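Local coordinates for transcriptional regulator, MarR family (Methanosarcina mazei, PDB 3S2W), which probably binds DNA as a dimeric winged helix-turn-helix transcription factor of the MarR family, at the interface of chains A and B. Coordinates in Å, arbitrary orientation; residue numbers count along the deposited sequence, not the author numbering. Chains: chain A/B, Transcriptional regulator, MarR family.

All three contacts belong to one two-fold dimer interface, in which helix 23-43 of one chain (20-42 in chain B) packs on helix 138-157 of the other. Contacts 2 and 3 share A:Phe152 and B:Tyr30, and the centres of their C-alpha atoms are about 9 Å apart, forming one patch. The C-alpha centre of contact 1 is about 18 Å from that of contact 2 and about 22 Å from that of contact 3. Contact 1 is largely the twin of contact 3, but its tyrosine 34 is turned differently. Helical dimers of this kind are typical of MarR regulators and set the spacing of their DNA-binding lobes.

Contact 1: the interface of chains A and B. Residues chain A 30, 34; chain B 73, 75, 152, 155-156.
Helix 23-43 of chain A meets the C-terminal helix 138-157 of chain B and, on its other flank, the end of helix 67-74 with the loop residue B:Lys75. This is part of the helical dimer interface typical of the MarR family. A:Tyr30 and B:Phe152 run alongside each other in the same direction, and the phenylalanine turns its edge to the tyrosine: CE2 lies 3.5 Å from A:Tyr30 CB, which sits in the plane of the phenylalanine ring. With CG anti to the backbone N (chi1 171°), the B:Phe152 ring is carried along the tyrosine stem. At its far side, the A:Tyr30 ring presents its edge to the end of helix 67-74, CE1 standing 3.5 Å from the backbone carbonyl O of B:Tyr73, a residue that is itself poorly ordered. One turn on, A:Tyr34 runs obliquely over the last turn of helix 138-157. Its CE2 lies 3.9 Å from B:Leu156 CA, while the phenol OH is 3.7 Å from the methyl CD1 of B:Leu156. B:Gly155 has no side chain, and its carbonyl carbon comes within 3.9 Å of A:Tyr34 CD2. Within chain A, the carbonyl O of A:Tyr30 lies over one face of the A:Tyr34 ring, toward its rim.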
ATOM      1  N   TYR A  30       5.598   2.580   1.556  1.00 36.86           N
ATOM      2  CA  TYR A  30       5.751   4.015   1.365  1.00 44.60           C
ATOM      3  C   TYR A  30       5.308   4.498  -0.006  1.00 45.65           C
ATOM      4  O   TYR A  30       4.657   5.542  -0.122  1.00 44.19           O
ATOM      5  CB  TYR A  30       7.198   4.452   1.625  1.00 56.68           C
ATOM      6  CG  TYR A  30       7.511   4.647   3.094  1.00 57.44           C
ATOM      7  CD1 TYR A  30       7.281   5.870   3.710  1.00 51.74           C
ATOM      8  CD2 TYR A  30       8.024   3.603   3.867  1.00 59.11           C
ATOM      9  CE1 TYR A  30       7.559   6.060   5.056  1.00 50.49           C
ATOM     10  CE2 TYR A  30       8.304   3.778   5.211  1.00 60.70           C
ATOM     11  CZ  TYR A  30       8.069   5.014   5.800  1.00 62.49           C
ATOM     12  OH  TYR A  30       8.336   5.207   7.134  1.00 71.34           O
ATOM     13  N   TYR A  34       2.522   7.304  -0.570  1.00 40.47           N
ATOM     14  CA  TYR A  34       2.834   8.493  -1.354  1.00 37.46           C
ATOM     15  C   TYR A  34       1.872   8.533  -2.533  1.00 40.72           C
ATOM     16  O   TYR A  34       1.273   9.572  -2.841  1.00 40.95           O
ATOM     17  CB  TYR A  34       4.278   8.446  -1.869  1.00 31.91           C
ATOM     18  CG  TYR A  34       5.338   8.491  -0.788  1.00 43.46           C
ATOM     19  CD1 TYR A  34       5.028   8.892   0.507  1.00 47.61           C
ATOM     20  CD2 TYR A  34       6.650   8.147  -1.068  1.00 46.09           C
ATOM     21  CE1 TYR A  34       5.983   8.936   1.483  1.00 50.95           C
ATOM     22  CE2 TYR A  34       7.623   8.193  -0.095  1.00 53.75           C
ATOM     23  CZ  TYR A  34       7.291   8.586   1.180  1.00 59.22           C
ATOM     24  OH  TYR A  34       8.278   8.637   2.148  1.00 56.90           O
TER
ATOM     25  N   TYR B  73       5.852  11.423   9.103  1.00 40.52           N
ATOM     26  CA  TYR B  73       6.821  10.508   8.500  1.00 45.69           C
ATOM     27  C   TYR B  73       6.191   9.349   7.713  1.00 56.92           C
ATOM     28  O   TYR B  73       6.626   9.042   6.612  1.00 56.60           O
ATOM     29  CB  TYR B  73       7.806   9.986   9.540  1.00 57.36           C
ATOM     30  CG  TYR B  73       8.806  11.045   9.962  1.00 94.93           C
ATOM     31  CD1 TYR B  73       9.727  11.556   9.051  1.00108.75           C
ATOM     32  CD2 TYR B  73       8.825  11.546  11.264  1.00106.90           C
ATOM     33  CE1 TYR B  73      10.646  12.531   9.424  1.00116.22           C
ATOM     34  CE2 TYR B  73       9.741  12.523  11.647  1.00114.25           C
ATOM     35  CZ  TYR B  73      10.649  13.010  10.722  1.00118.14           C
ATOM     36  OH  TYR B  73      11.565  13.973  11.087  1.00119.48           O
ATOM     37  N   LYS B  75       3.290   9.357   6.621  1.00 49.18           N
ATOM     38  CA  LYS B  75       2.299   9.915   5.717  1.00 50.38           C
ATOM     39  C   LYS B  75       0.985   9.151   5.805  1.00 52.30           C
ATOM     40  O   LYS B  75       0.336   8.877   4.797  1.00 58.20           O
ATOM     41  CB  LYS B  75       2.827   9.982   4.281  1.00 42.79           C
ATOM     42  CG  LYS B  75       3.051  11.396   3.790  1.00 43.27           C
ATOM     43  CD  LYS B  75       4.443  11.893   4.099  1.00 62.86           C
ATOM     44  CE  LYS B  75       4.507  13.414   4.009  1.00 73.98           C
ATOM     45  NZ  LYS B  75       5.896  13.909   4.175  1.00 81.71           N
ATOM     46  N   PHE B 152      11.548   4.996  -4.588  1.00 50.55           N
ATOM     47  CA  PHE B 152      11.209   5.498  -3.266  1.00 48.49           C
ATOM     48  C   PHE B 152      11.585   6.970  -3.113  1.00 41.03           C
ATOM     49  O   PHE B 152      10.782   7.770  -2.660  1.00 48.80           O
ATOM     50  CB  PHE B 152      11.882   4.653  -2.183  1.00 52.29           C
ATOM     51  CG  PHE B 152      11.763   5.240  -0.817  1.00 68.23           C
ATOM     52  CD1 PHE B 152      12.756   6.076  -0.318  1.00 81.53           C
ATOM     53  CD2 PHE B 152      10.653   4.983  -0.035  1.00 70.88           C
ATOM     54  CE1 PHE B 152      12.653   6.631   0.950  1.00 83.14           C
ATOM     55  CE2 PHE B 152      10.538   5.531   1.231  1.00 77.07           C
ATOM     56  CZ  PHE B 152      11.538   6.358   1.723  1.00 81.53           C
ATOM     57  N   GLY B 155       9.501   9.464  -5.447  1.00 43.36           N
ATOM     58  CA  GLY B 155       8.191   9.775  -4.899  1.00 54.48           C
ATOM     59  C   GLY B 155       8.235  10.592  -3.618  1.00 57.43           C
ATOM     60  O   GLY B 155       7.302  11.349  -3.309  1.00 48.31           O
ATOM     61  N   LEU B 156       9.320  10.442  -2.868  1.00 52.95           N
ATOM     62  CA  LEU B 156       9.503  11.220  -1.652  1.00 54.37           C
ATOM     63  C   LEU B 156       9.687  12.694  -1.969  1.00 60.26           C
ATOM     64  O   LEU B 156       9.235  13.553  -1.224  1.00 65.31           O
ATOM     65  CB  LEU B 156      10.700  10.703  -0.849  1.00 58.22           C
ATOM     66  CG  LEU B 156      11.116  11.573   0.343  1.00 62.22           C
ATOM     67  CD1 LEU B 156       9.945  11.785   1.326  1.00 64.29           C
ATOM     68  CD2 LEU B 156      12.346  11.000   1.059  1.00 55.10           C
TER

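Contact 2: the interface of chains A and B. Residues chain A 28, 148, 151-152, 155; chain B 30-31, 128, 132.
Helix 20-42 of chain B and the end of its helix 118-133 pack against two helices of chain A, 23-43 and the C-terminal 138-157, all with regular helical backbone torsions. B:Leu31 is the central wedge. Its CD2 reaches the backbone of helix 138-157, 3.6 Å from A:Phe152 CA, while CD1 faces the other way and meets A:Ile28 CD1 and A:Leu148 CD1, each at 4.0 Å. CG anti to the carbonyl carbon (chi1 -69°) and an extended chi2 of 169° carry the two methyls into this divided position. Beside it, A:Phe152 lays one ring face against the stem of B:Tyr30: CE1 is 3.8 Å from B:Tyr30 CB, which stands above the plane toward the rim. The two rings meet edge-to-face, with planes at 65°. On the opposite flank, the selenomethionine A:Met151 crosses B:Leu132 at about a right angle, bending at chi3 to bring CE 3.8 Å from the leucine CD1. A:Ile28 and B:Leu132 meet tip to tip through their CD1 methyls, 4.0 Å apart. B:Trp128 touches with atom CH2 on the six-membered ring of the indole, 4.0 Å from A:Gly155 CA, where no side chain intervenes. This apolar layer lies in the helical dimerisation region, away from the winged DNA-binding lobes.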
ATOM      1  N   ILE A  28       7.706  -0.525  -0.469  1.00 37.00           N
ATOM      2  CA  ILE A  28       6.390  -0.738  -1.055  1.00 34.62           C
ATOM      3  C   ILE A  28       5.284  -0.016  -0.292  1.00 34.48           C
ATOM      4  O   ILE A  28       4.510   0.736  -0.889  1.00 35.58           O
ATOM      5  CB  ILE A  28       6.118  -2.249  -1.179  1.00 40.10           C
ATOM      6  CG1 ILE A  28       7.026  -2.810  -2.284  1.00 43.50           C
ATOM      7  CG2 ILE A  28       4.634  -2.552  -1.423  1.00 24.24           C
ATOM      8  CD1 ILE A  28       6.914  -4.291  -2.482  1.00 50.15           C
ATOM      9  N   LEU A 148       8.212  -6.585 -10.717  1.00 36.09           N
ATOM     10  CA  LEU A 148       7.032  -6.342  -9.896  1.00 41.98           C
ATOM     11  C   LEU A 148       5.869  -7.294 -10.212  1.00 46.97           C
ATOM     12  O   LEU A 148       5.088  -7.633  -9.334  1.00 46.90           O
ATOM     13  CB  LEU A 148       6.582  -4.894 -10.034  1.00 46.22           C
ATOM     14  CG  LEU A 148       6.812  -4.074  -8.768  1.00 54.11           C
ATOM     15  CD1 LEU A 148       7.945  -4.642  -7.962  1.00 54.19           C
ATOM     16  CD2 LEU A 148       7.110  -2.658  -9.130  1.00 55.76           C
HETATM   17  N   MSE A 151       6.899 -10.591  -8.549  1.00 50.61           N
HETATM   18  CA  MSE A 151       6.856 -10.478  -7.106  1.00 47.31           C
HETATM   19  C   MSE A 151       5.449 -10.669  -6.648  1.00 47.88           C
HETATM   20  O   MSE A 151       5.213 -11.310  -5.635  1.00 46.84           O
HETATM   21  CB  MSE A 151       7.385  -9.124  -6.641  1.00 39.09           C
HETATM   22  CG  MSE A 151       8.885  -9.067  -6.695  1.00 40.95           C
HETATM   23 SE   MSE A 151       9.537  -7.294  -6.390  0.63 53.08          SE
HETATM   24  CE  MSE A 151       8.714  -6.935  -4.667  1.00 36.75           C
ATOM     25  N   PHE A 152       4.508 -10.127  -7.413  1.00 53.22           N
ATOM     26  CA  PHE A 152       3.116 -10.261  -7.061  1.00 52.68           C
ATOM     27  C   PHE A 152       2.613 -11.699  -7.168  1.00 56.86           C
ATOM     28  O   PHE A 152       1.901 -12.180  -6.280  1.00 66.60           O
ATOM     29  CB  PHE A 152       2.224  -9.349  -7.885  1.00 63.39           C
ATOM     30  CG  PHE A 152       0.787  -9.453  -7.486  1.00 75.31           C
ATOM     31  CD1 PHE A 152       0.422  -9.272  -6.152  1.00 79.35           C
ATOM     32  CD2 PHE A 152      -0.188  -9.777  -8.404  1.00 73.11           C
ATOM     33  CE1 PHE A 152      -0.893  -9.390  -5.743  1.00 80.68           C
ATOM     34  CE2 PHE A 152      -1.507  -9.895  -8.007  1.00 78.44           C
ATOM     35  CZ  PHE A 152      -1.862  -9.699  -6.672  1.00 82.96           C
ATOM     36  N   GLY A 155       3.558 -13.606  -4.175  1.00 56.52           N
ATOM     37  CA  GLY A 155       2.630 -13.422  -3.084  1.00 67.92           C
ATOM     38  C   GLY A 155       1.367 -14.210  -3.369  1.00 80.69           C
ATOM     39  O   GLY A 155       0.962 -15.067  -2.581  1.00 85.44           O
TER
ATOM     40  N   TYR B  30      -1.288  -3.540  -5.218  1.00 32.51           N
ATOM     41  CA  TYR B  30      -1.570  -4.945  -4.946  1.00 40.74           C
ATOM     42  C   TYR B  30      -0.554  -5.573  -3.972  1.00 45.80           C
ATOM     43  O   TYR B  30      -0.955  -6.190  -2.988  1.00 44.51           O
ATOM     44  CB  TYR B  30      -1.675  -5.749  -6.246  1.00 46.17           C
ATOM     45  CG  TYR B  30      -3.023  -5.612  -6.933  1.00 55.59           C
ATOM     46  CD1 TYR B  30      -4.032  -6.554  -6.733  1.00 59.17           C
ATOM     47  CD2 TYR B  30      -3.283  -4.539  -7.770  1.00 54.89           C
ATOM     48  CE1 TYR B  30      -5.249  -6.426  -7.359  1.00 64.60           C
ATOM     49  CE2 TYR B  30      -4.481  -4.402  -8.399  1.00 65.39           C
ATOM     50  CZ  TYR B  30      -5.468  -5.341  -8.198  1.00 73.58           C
ATOM     51  OH  TYR B  30      -6.675  -5.176  -8.846  1.00 75.92           O
ATOM     52  N   LEU B  31       0.747  -5.399  -4.227  1.00 47.60           N
ATOM     53  CA  LEU B  31       1.766  -5.846  -3.271  1.00 43.74           C
ATOM     54  C   LEU B  31       1.523  -5.305  -1.865  1.00 39.46           C
ATOM     55  O   LEU B  31       1.667  -6.034  -0.886  1.00 35.04           O
ATOM     56  CB  LEU B  31       3.164  -5.476  -3.743  1.00 41.27           C
ATOM     57  CG  LEU B  31       3.584  -6.265  -4.975  1.00 40.51           C
ATOM     58  CD1 LEU B  31       4.864  -5.691  -5.584  1.00 31.95           C
ATOM     59  CD2 LEU B  31       3.730  -7.730  -4.608  1.00 32.21           C
ATOM     60  N   TRP B 128       8.032 -11.764   4.715  1.00 39.10           N
ATOM     61  CA  TRP B 128       7.273 -11.263   3.572  1.00 36.69           C
ATOM     62  C   TRP B 128       8.250 -10.935   2.451  1.00 44.14           C
ATOM     63  O   TRP B 128       8.019 -11.287   1.294  1.00 45.34           O
ATOM     64  CB  TRP B 128       6.423 -10.040   3.935  1.00 37.14           C
ATOM     65  CG  TRP B 128       5.630  -9.456   2.746  1.00 37.50           C
ATOM     66  CD1 TRP B 128       5.724  -8.190   2.237  1.00 22.00           C
ATOM     67  CD2 TRP B 128       4.659 -10.141   1.934  1.00 31.11           C
ATOM     68  NE1 TRP B 128       4.867  -8.040   1.178  1.00 43.75           N
ATOM     69  CE2 TRP B 128       4.207  -9.220   0.967  1.00 41.99           C
ATOM     70  CE3 TRP B 128       4.137 -11.441   1.930  1.00 37.21           C
ATOM     71  CZ2 TRP B 128       3.243  -9.562   0.006  1.00 44.21           C
ATOM     72  CZ3 TRP B 128       3.173 -11.782   0.973  1.00 38.36           C
ATOM     73  CH2 TRP B 128       2.747 -10.848   0.018  1.00 40.96           C
ATOM     74  N   LEU B 132       8.475 -12.460  -1.500  1.00 44.42           N
ATOM     75  CA  LEU B 132       8.435 -11.652  -2.716  1.00 44.13           C
ATOM     76  C   LEU B 132       9.640 -11.949  -3.614  1.00 47.85           C
ATOM     77  O   LEU B 132       9.509 -12.023  -4.840  1.00 42.12           O
ATOM     78  CB  LEU B 132       8.323 -10.159  -2.393  1.00 45.93           C
ATOM     79  CG  LEU B 132       6.990  -9.748  -1.747  1.00 41.06           C
ATOM     80  CD1 LEU B 132       6.823  -8.235  -1.637  1.00 31.59           C
ATOM     81  CD2 LEU B 132       5.829 -10.352  -2.527  1.00 31.11           C
TER

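Contact 3: the interface of chains A and B. Residues chain A 72-73, 75, 152, 156, 159; chain B 30, 34, 37.
The dimerisation region of the MarR fold here receives B:Tyr34 of helix 20-42 in a pocket built from chain A's C-terminal helix 138-157, the terminal selenomethionine A:Met159 and the end of helix 67-74. A:Phe152 points its ring edge at the B:Tyr34 face, with CE1 over the ring centre and the planes at 79°; its CZ lies 3.5 Å from the tyrosine CZ. B:Tyr34 CG is anti to the carbonyl carbon (chi1 -79°), and chi2 of 56° turns this face to the phenylalanine. A:Leu156 presses its methyl CD1 on the rim, 3.3 Å from B:Tyr34 CE2. A:Met159 CG lies at the same rim, 3.3 Å from B:Tyr34 CD2, and the bends at chi2 and chi3 swing CE over the face turned away from A:Phe152, where it also reaches to 3.4 Å from B:Ile37 CG2. A:Lys75 CG comes onto that same face, 3.5 Å from B:Tyr34 CZ, and sandwiches the ring; its CB is 3.4 Å from B:Ile37 CD1. The phenol OH gives a weak hydrogen bond to the carbonyl O of A:Tyr73, at 3.3 Å. Replacing B:Tyr34 with an alanine would probably open a gap between A:Phe152, A:Leu156 and A:Met159 and leave the A:Tyr73 carbonyl without this phenol donor. The site lies at the junction of the dimerisation helices and the probable DNA-binding lobe of chain A.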
ATOM      1  N   ASP A  72     -12.800  -9.497  -3.286  1.00 61.18           N
ATOM      2  CA  ASP A  72     -11.807 -10.573  -3.251  1.00 65.58           C
ATOM      3  C   ASP A  72     -10.586 -10.311  -4.137  1.00 58.70           C
ATOM      4  O   ASP A  72      -9.473 -10.638  -3.751  1.00 60.75           O
ATOM      5  CB  ASP A  72     -12.435 -11.921  -3.642  1.00 77.40           C
ATOM      6  CG  ASP A  72     -13.593 -12.319  -2.738  1.00 89.16           C
ATOM      7  OD1 ASP A  72     -13.594 -11.937  -1.543  1.00 95.56           O
ATOM      8  OD2 ASP A  72     -14.507 -13.021  -3.222  1.00 88.16           O
ATOM      9  N   TYR A  73     -10.795  -9.749  -5.326  1.00 55.82           N
ATOM     10  CA  TYR A  73      -9.693  -9.456  -6.249  1.00 59.43           C
ATOM     11  C   TYR A  73      -8.793  -8.374  -5.672  1.00 57.01           C
ATOM     12  O   TYR A  73      -7.572  -8.505  -5.675  1.00 63.28           O
ATOM     13  CB  TYR A  73     -10.193  -8.967  -7.621  1.00 70.85           C
ATOM     14  CG  TYR A  73     -11.002  -9.952  -8.454  1.00 85.90           C
ATOM     15  CD1 TYR A  73     -11.039 -11.313  -8.147  1.00 92.65           C
ATOM     16  CD2 TYR A  73     -11.727  -9.514  -9.562  1.00 92.73           C
ATOM     17  CE1 TYR A  73     -11.776 -12.205  -8.918  1.00 91.15           C
ATOM     18  CE2 TYR A  73     -12.468 -10.400 -10.336  1.00 94.53           C
ATOM     19  CZ  TYR A  73     -12.486 -11.741 -10.009  1.00 97.25           C
ATOM     20  OH  TYR A  73     -13.222 -12.617 -10.778  1.00105.57           O
ATOM     21  N   LYS A  75      -8.631  -7.480  -2.758  1.00 50.22           N
ATOM     22  CA  LYS A  75      -8.347  -7.812  -1.366  1.00 46.21           C
ATOM     23  C   LYS A  75      -8.555  -6.585  -0.505  1.00 48.71           C
ATOM     24  O   LYS A  75      -7.694  -6.227   0.305  1.00 52.17           O
ATOM     25  CB  LYS A  75      -6.932  -8.376  -1.186  1.00 42.32           C
ATOM     26  CG  LYS A  75      -6.698  -9.737  -1.841  1.00 47.64           C
ATOM     27  CD  LYS A  75      -7.340 -10.834  -1.031  1.00 53.71           C
ATOM     28  CE  LYS A  75      -7.094 -12.179  -1.652  1.00 64.89           C
ATOM     29  NZ  LYS A  75      -6.828 -13.192  -0.594  1.00 82.36           N
ATOM     30  N   PHE A 152       4.508 -10.127  -7.413  1.00 53.22           N
ATOM     31  CA  PHE A 152       3.116 -10.261  -7.061  1.00 52.68           C
ATOM     32  C   PHE A 152       2.613 -11.699  -7.168  1.00 56.86           C
ATOM     33  O   PHE A 152       1.901 -12.180  -6.280  1.00 66.60           O
ATOM     34  CB  PHE A 152       2.224  -9.349  -7.885  1.00 63.39           C
ATOM     35  CG  PHE A 152       0.787  -9.453  -7.486  1.00 75.31           C
ATOM     36  CD1 PHE A 152       0.422  -9.272  -6.152  1.00 79.35           C
ATOM     37  CD2 PHE A 152      -0.188  -9.777  -8.404  1.00 73.11           C
ATOM     38  CE1 PHE A 152      -0.893  -9.390  -5.743  1.00 80.68           C
ATOM     39  CE2 PHE A 152      -1.507  -9.895  -8.007  1.00 78.44           C
ATOM     40  CZ  PHE A 152      -1.862  -9.699  -6.672  1.00 82.96           C
ATOM     41  N   LEU A 156       0.768 -13.934  -4.521  1.00 76.78           N
ATOM     42  CA  LEU A 156      -0.505 -14.524  -4.902  1.00 74.10           C
ATOM     43  C   LEU A 156      -0.553 -16.039  -4.714  1.00 81.35           C
ATOM     44  O   LEU A 156      -1.598 -16.592  -4.366  1.00 86.21           O
ATOM     45  CB  LEU A 156      -0.826 -14.161  -6.346  1.00 71.92           C
ATOM     46  CG  LEU A 156      -2.294 -14.243  -6.745  1.00 74.73           C
ATOM     47  CD1 LEU A 156      -3.178 -13.691  -5.644  1.00 76.45           C
ATOM     48  CD2 LEU A 156      -2.533 -13.503  -8.046  1.00 73.32           C
HETATM   49  N   MSE A 159      -1.258 -16.822  -0.942  1.00 77.81           N
HETATM   50  CA  MSE A 159      -2.248 -15.944  -0.315  1.00 78.58           C
HETATM   51  C   MSE A 159      -3.544 -16.642   0.092  1.00 90.18           C
HETATM   52  O   MSE A 159      -4.080 -16.384   1.174  1.00 92.38           O
HETATM   53  CB  MSE A 159      -2.546 -14.745  -1.217  1.00 71.82           C
HETATM   54  CG  MSE A 159      -1.436 -13.704  -1.161  1.00 81.94           C
HETATM   55 SE   MSE A 159      -1.383 -12.782   0.575  0.53 71.08          SE
HETATM   56  CE  MSE A 159      -3.181 -12.053   0.399  1.00 36.15           C
TER
ATOM     57  N   TYR B  30      -1.288  -3.540  -5.218  1.00 32.51           N
ATOM     58  CA  TYR B  30      -1.570  -4.945  -4.946  1.00 40.74           C
ATOM     59  C   TYR B  30      -0.554  -5.573  -3.972  1.00 45.80           C
ATOM     60  O   TYR B  30      -0.955  -6.190  -2.988  1.00 44.51           O
ATOM     61  CB  TYR B  30      -1.675  -5.749  -6.246  1.00 46.17           C
ATOM     62  CG  TYR B  30      -3.023  -5.612  -6.933  1.00 55.59           C
ATOM     63  CD1 TYR B  30      -4.032  -6.554  -6.733  1.00 59.17           C
ATOM     64  CD2 TYR B  30      -3.283  -4.539  -7.770  1.00 54.89           C
ATOM     65  CE1 TYR B  30      -5.249  -6.426  -7.359  1.00 64.60           C
ATOM     66  CE2 TYR B  30      -4.481  -4.402  -8.399  1.00 65.39           C
ATOM     67  CZ  TYR B  30      -5.468  -5.341  -8.198  1.00 73.58           C
ATOM     68  OH  TYR B  30      -6.675  -5.176  -8.846  1.00 75.92           O
ATOM     69  N   TYR B  34      -1.566  -7.045  -0.385  1.00 35.14           N
ATOM     70  CA  TYR B  34      -1.256  -8.448  -0.116  1.00 39.16           C
ATOM     71  C   TYR B  34      -0.357  -8.574   1.114  1.00 35.39           C
ATOM     72  O   TYR B  34      -0.577  -9.443   1.952  1.00 37.32           O
ATOM     73  CB  TYR B  34      -0.727  -9.166  -1.373  1.00 36.41           C
ATOM     74  CG  TYR B  34      -1.882  -9.546  -2.309  1.00 52.13           C
ATOM     75  CD1 TYR B  34      -2.759  -8.577  -2.784  1.00 43.49           C
ATOM     76  CD2 TYR B  34      -2.118 -10.865  -2.678  1.00 65.02           C
ATOM     77  CE1 TYR B  34      -3.812  -8.898  -3.606  1.00 49.41           C
ATOM     78  CE2 TYR B  34      -3.183 -11.199  -3.518  1.00 64.88           C
ATOM     79  CZ  TYR B  34      -4.029 -10.207  -3.976  1.00 60.35           C
ATOM     80  OH  TYR B  34      -5.103 -10.511  -4.799  1.00 58.17           O
ATOM     81  N   ILE B  37      -2.499  -8.135   4.447  1.00 37.39           N
ATOM     82  CA  ILE B  37      -3.224  -9.368   4.738  1.00 35.81           C
ATOM     83  C   ILE B  37      -2.288 -10.419   5.322  1.00 37.72           C
ATOM     84  O   ILE B  37      -2.599 -11.043   6.335  1.00 37.31           O
ATOM     85  CB  ILE B  37      -3.846  -9.904   3.474  1.00 37.71           C
ATOM     86  CG1 ILE B  37      -5.102  -9.109   3.186  1.00 39.28           C
ATOM     87  CG2 ILE B  37      -4.132 -11.398   3.599  1.00 42.10           C
ATOM     88  CD1 ILE B  37      -5.430  -9.072   1.738  1.00 50.22           C
TER